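Local structure of chitin elicitor receptor kinase 1 (Arabidopsis thaliana, 4EBY) at residues 160-172 against 184-196. The protein is a plant cell-surface receptor kinase of the LysM family whose ectodomain binds chitin oligomers and which is activated in immunity by chitin-induced dimerization. Numbering follows the deposited sequence.
Sequences SSGVSADILQRYN and VYVPGRDPNGAFP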
loop_
_atom_site.group_PDB
_atom_site.type_symbol
_atom_site.label_atom_id
_atom_site.label_comp_id
_atom_site.label_asym_id
_atom_site.label_seq_id
_atom_site.Cartn_x
_atom_site.Cartn_y
_atom_site.Cartn_z
ATOM N N SER A 160 15.812 5.888 -4.937
ATOM C CA SER A 160 15.067 6.297 -3.751
ATOM C C SER A 160 14.898 5.179 -2.719
ATOM O O SER A 160 14.814 5.448 -1.524
ATOM C CB SER A 160 13.701 6.855 -4.146
ATOM O OG SER A 160 12.838 5.820 -4.588
ATOM N N SER A 161 14.848 3.928 -3.173
ATOM C CA SER A 161 14.662 2.805 -2.258
ATOM C C SER A 161 15.985 2.330 -1.661
ATOM O O SER A 161 16.012 1.749 -0.581
ATOM C CB SER A 161 13.991 1.636 -2.979
ATOM O OG SER A 161 14.881 1.079 -3.937
ATOM N N GLY A 162 17.080 2.561 -2.373
ATOM C CA GLY A 162 18.377 2.069 -1.942
ATOM C C GLY A 162 18.551 0.591 -2.247
ATOM O O GLY A 162 19.405 -0.080 -1.661
ATOM N N VAL A 163 17.729 0.088 -3.167
ATOM C CA VAL A 163 17.793 -1.300 -3.613
ATOM C C VAL A 163 18.229 -1.307 -5.075
ATOM O O VAL A 163 17.805 -0.451 -5.848
ATOM C CB VAL A 163 16.396 -1.984 -3.480
ATOM C CG1 VAL A 163 16.431 -3.402 -4.031
ATOM C CG2 VAL A 163 15.950 -2.008 -2.029
ATOM N N SER A 164 19.077 -2.258 -5.457
ATOM C CA SER A 164 19.579 -2.297 -6.827
ATOM C C SER A 164 18.452 -2.536 -7.827
ATOM O O SER A 164 17.469 -3.205 -7.518
ATOM C CB SER A 164 20.669 -3.357 -6.999
ATOM O OG SER A 164 20.119 -4.647 -7.199
ATOM N N ALA A 165 18.605 -1.978 -9.022
ATOM C CA ALA A 165 17.623 -2.154 -10.091
ATOM C C ALA A 165 17.399 -3.617 -10.475
ATOM O O ALA A 165 16.274 -4.012 -10.769
ATOM C CB ALA A 165 18.019 -1.347 -11.321
ATOM N N ASP A 166 18.458 -4.422 -10.492
ATOM C CA ASP A 166 18.303 -5.833 -10.857
ATOM C C ASP A 166 17.468 -6.584 -9.824
ATOM O O ASP A 166 16.641 -7.420 -10.187
ATOM C CB ASP A 166 19.663 -6.529 -11.064
ATOM C CG ASP A 166 19.520 -8.015 -11.380
ATOM O OD1 ASP A 166 18.972 -8.349 -12.458
ATOM O OD2 ASP A 166 19.941 -8.853 -10.552
ATOM N N ILE A 167 17.692 -6.299 -8.542
ATOM C CA ILE A 167 16.900 -6.928 -7.484
ATOM C C ILE A 167 15.429 -6.496 -7.615
ATOM O O ILE A 167 14.522 -7.336 -7.581
ATOM C CB ILE A 167 17.450 -6.614 -6.077
ATOM C CG1 ILE A 167 18.792 -7.313 -5.867
ATOM C CG2 ILE A 167 16.474 -7.058 -4.995
ATOM C CD1 ILE A 167 18.699 -8.807 -5.944
ATOM N N LEU A 168 15.193 -5.196 -7.787
ATOM C CA LEU A 168 13.824 -4.709 -7.960
ATOM C C LEU A 168 13.131 -5.391 -9.128
ATOM O O LEU A 168 11.968 -5.776 -9.032
ATOM C CB LEU A 168 13.794 -3.203 -8.188
ATOM C CG LEU A 168 14.108 -2.342 -6.971
ATOM C CD1 LEU A 168 14.141 -0.884 -7.401
ATOM C CD2 LEU A 168 13.082 -2.556 -5.842
ATOM N N GLN A 169 13.837 -5.537 -10.246
ATOM C CA GLN A 169 13.214 -6.159 -11.405
ATOM C C GLN A 169 12.912 -7.625 -11.143
ATOM O O GLN A 169 11.877 -8.133 -11.572
ATOM C CB GLN A 169 14.107 -6.035 -12.645
ATOM C CG GLN A 169 13.377 -6.350 -13.954
ATOM C CD GLN A 169 12.291 -5.325 -14.260
ATOM O OE1 GLN A 169 12.578 -4.238 -14.772
ATOM N NE2 GLN A 169 11.043 -5.678 -13.974
ATOM N N ARG A 170 13.820 -8.313 -10.458
ATOM C CA ARG A 170 13.633 -9.736 -10.172
ATOM C C ARG A 170 12.431 -9.969 -9.253
ATOM O O ARG A 170 11.775 -11.009 -9.335
ATOM C CB ARG A 170 14.896 -10.357 -9.556
ATOM C CG ARG A 170 16.053 -10.591 -10.522
ATOM C CD ARG A 170 17.269 -11.109 -9.728
ATOM N NE ARG A 170 18.456 -11.391 -10.536
ATOM C CZ ARG A 170 18.777 -12.599 -11.002
ATOM N NH1 ARG A 170 17.996 -13.639 -10.744
ATOM N NH2 ARG A 170 19.881 -12.776 -11.725
ATOM N N TYR A 171 12.146 -9.015 -8.371
ATOM C CA TYR A 171 10.951 -9.116 -7.526
ATOM C C TYR A 171 9.670 -8.831 -8.308
ATOM O O TYR A 171 8.570 -9.112 -7.841
ATOM C CB TYR A 171 11.028 -8.123 -6.364
ATOM C CG TYR A 171 11.871 -8.588 -5.195
ATOM C CD1 TYR A 171 11.631 -9.811 -4.569
ATOM C CD2 TYR A 171 12.899 -7.797 -4.710
ATOM C CE1 TYR A 171 12.412 -10.220 -3.472
ATOM C CE2 TYR A 171 13.668 -8.195 -3.625
ATOM C CZ TYR A 171 13.412 -9.396 -3.011
ATOM O OH TYR A 171 14.198 -9.768 -1.934
ATOM N N ASN A 172 9.817 -8.240 -9.486
ATOM C CA ASN A 172 8.670 -7.767 -10.251
ATOM C C ASN A 172 8.904 -8.139 -11.700
ATOM O O ASN A 172 9.040 -7.269 -12.570
ATOM C CB ASN A 172 8.523 -6.257 -10.092
ATOM C CG ASN A 172 8.221 -5.855 -8.661
ATOM O OD1 ASN A 172 7.072 -5.944 -8.222
ATOM N ND2 ASN A 172 9.251 -5.427 -7.916
ATOM N N VAL A 184 4.110 -2.337 -7.956
ATOM C CA VAL A 184 5.346 -3.128 -7.841
ATOM C C VAL A 184 5.643 -3.274 -6.354
ATOM O O VAL A 184 5.158 -2.483 -5.548
ATOM C CB VAL A 184 6.558 -2.490 -8.551
ATOM C CG1 VAL A 184 6.383 -2.530 -10.077
ATOM C CG2 VAL A 184 6.847 -1.072 -8.018
ATOM N N TYR A 185 6.425 -4.295 -6.005
ATOM C CA TYR A 185 6.816 -4.531 -4.622
ATOM C C TYR A 185 8.274 -4.120 -4.441
ATOM O O TYR A 185 9.154 -4.585 -5.171
ATOM C CB TYR A 185 6.634 -6.003 -4.267
ATOM C CG TYR A 185 5.207 -6.476 -4.423
ATOM C CD1 TYR A 185 4.214 -6.027 -3.571
ATOM C CD2 TYR A 185 4.862 -7.377 -5.419
ATOM C CE1 TYR A 185 2.913 -6.448 -3.712
ATOM C CE2 TYR A 185 3.572 -7.811 -5.564
ATOM C CZ TYR A 185 2.601 -7.342 -4.704
ATOM O OH TYR A 185 1.304 -7.777 -4.851
ATOM N N VAL A 186 8.512 -3.234 -3.476
ATOM C CA VAL A 186 9.837 -2.644 -3.258
ATOM C C VAL A 186 10.248 -2.919 -1.814
ATOM O O VAL A 186 9.486 -2.612 -0.907
ATOM C CB VAL A 186 9.738 -1.109 -3.449
ATOM C CG1 VAL A 186 11.090 -0.417 -3.149
ATOM C CG2 VAL A 186 9.210 -0.773 -4.864
ATOM N N PRO A 187 11.448 -3.482 -1.577
ATOM C CA PRO A 187 11.854 -3.700 -0.176
ATOM C C PRO A 187 11.777 -2.423 0.631
ATOM O O PRO A 187 12.147 -1.354 0.139
ATOM C CB PRO A 187 13.328 -4.123 -0.303
ATOM C CG PRO A 187 13.401 -4.789 -1.638
ATOM C CD PRO A 187 12.460 -3.988 -2.532
ATOM N N GLY A 188 11.254 -2.529 1.848
ATOM C CA GLY A 188 11.167 -1.377 2.733
ATOM C C GLY A 188 11.988 -1.537 3.991
ATOM O O GLY A 188 12.432 -2.630 4.343
ATOM N N ARG A 189 12.157 -0.411 4.682
ATOM C CA ARG A 189 12.986 -0.328 5.882
ATOM C C ARG A 189 12.138 -0.292 7.143
ATOM O O ARG A 189 10.971 0.106 7.116
ATOM C CB ARG A 189 13.832 0.941 5.818
ATOM C CG ARG A 189 14.793 0.977 4.650
ATOM C CD ARG A 189 15.447 2.340 4.524
ATOM N NE ARG A 189 16.242 2.483 3.306
ATOM C CZ ARG A 189 17.528 2.165 3.218
ATOM N NH1 ARG A 189 18.162 1.663 4.270
ATOM N NH2 ARG A 189 18.186 2.347 2.078
ATOM N N ASP A 190 12.726 -0.701 8.259
ATOM C CA ASP A 190 12.055 -0.582 9.545
ATOM C C ASP A 190 12.186 0.877 10.017
ATOM O O ASP A 190 12.797 1.685 9.320
ATOM C CB ASP A 190 12.604 -1.626 10.535
ATOM C CG ASP A 190 14.025 -1.322 11.010
ATOM O OD1 ASP A 190 14.531 -0.199 10.797
ATOM O OD2 ASP A 190 14.631 -2.229 11.620
ATOM N N PRO A 191 11.556 1.236 11.147
ATOM C CA PRO A 191 11.535 2.640 11.590
ATOM C C PRO A 191 12.925 3.247 11.794
ATOM O O PRO A 191 13.060 4.471 11.775
ATOM C CB PRO A 191 10.777 2.576 12.917
ATOM C CG PRO A 191 9.859 1.388 12.750
ATOM C CD PRO A 191 10.725 0.378 12.008
ATOM N N ASN A 192 13.937 2.402 11.968
ATOM C CA ASN A 192 15.320 2.863 12.152
ATOM C C ASN A 192 16.148 2.881 10.873
ATOM O O ASN A 192 17.340 3.203 10.899
ATOM C CB ASN A 192 16.027 1.967 13.156
ATOM C CG ASN A 192 15.404 2.034 14.518
ATOM O OD1 ASN A 192 15.073 3.116 15.005
ATOM N ND2 ASN A 192 15.207 0.875 15.134
ATOM N N GLY A 193 15.533 2.500 9.760
ATOM C CA GLY A 193 16.213 2.538 8.478
ATOM C C GLY A 193 16.928 1.271 8.044
ATOM O O GLY A 193 17.571 1.270 7.005
ATOM N N ALA A 194 16.819 0.193 8.817
ATOM C CA ALA A 194 17.413 -1.083 8.417
ATOM C C ALA A 194 16.408 -1.900 7.608
ATOM O O ALA A 194 15.206 -1.815 7.847
ATOM C CB ALA A 194 17.837 -1.865 9.639
ATOM N N PHE A 195 16.900 -2.701 6.668
ATOM C CA PHE A 195 16.029 -3.627 5.948
ATOM C C PHE A 195 15.869 -4.901 6.775
ATOM O O PHE A 195 16.854 -5.606 7.030
ATOM C CB PHE A 195 16.648 -4.021 4.593
ATOM C CG PHE A 195 16.657 -2.913 3.563
ATOM C CD1 PHE A 195 15.498 -2.554 2.890
ATOM C CD2 PHE A 195 17.832 -2.255 3.242
ATOM C CE1 PHE A 195 15.504 -1.546 1.944
ATOM C CE2 PHE A 195 17.845 -1.254 2.285
ATOM C CZ PHE A 195 16.683 -0.900 1.638
ATOM N N PRO A 196 14.634 -5.218 7.191
ATOM C CA PRO A 196 14.413 -6.536 7.791
ATOM C C PRO A 196 14.724 -7.615 6.767
ATOM O O PRO A 196 14.356 -7.463 5.604
ATOM C CB PRO A 196 12.912 -6.527 8.110
ATOM C CG PRO A 196 12.557 -5.079 8.251
ATOM C CD PRO A 196 13.414 -4.391 7.207
HETATM O O HOH W 1 14.454 2.919 1.232
HETATM O O HOH W 2 20.681 0.715 0.790
#
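The F195 ring meets the carbonyl oxygen of S161 at its edge, with CZ 3.5 Å from S161 O, while CG of R189 lies over one of its faces, offset toward the rim. F195 CZ in turn sits above the centre of the R189 guanidinium, whose in-plane edge takes a water that bridges R189 NE to S161 O. A second water joins R189 NH2 to G162 O, and NH2 itself reaches S161 O only weakly, at 3.5 Å. R189 NH1 donates to G193 O within the same loop, which helps fix the rotation of the guanidinium. The amide of N172, at the other end, grips the backbone of Y185 twice: OD1 accepts from Y185 N (2.8 Å, 168°), and ND2 donates to Y185 O (2.9 Å), which lies in the amide plane. ND2 also donates to L168 O, so three bonds hold this buried amide flat between helix 165-171 and strand 184-187. These elements belong to the βααβ LysM fold, in which the helical pair, 154-161 and 165-171, packs on an antiparallel pair of strands, here 183-187 and 143-147, at the end of a larger mixed sheet. Between the polar ends, P187 presents CD to L168 CD2 (3.7 Å), CB to V163 CG2 (3.8 Å) and CG to Y171 CE2. With chi1 at 176°, V163 holds CG2 beside its backbone N, where it also touches F195 CZ, and V186 CG1 fits against S161 CB (3.6 Å), whose hydroxyl is hydrogen-bonded to I157 O.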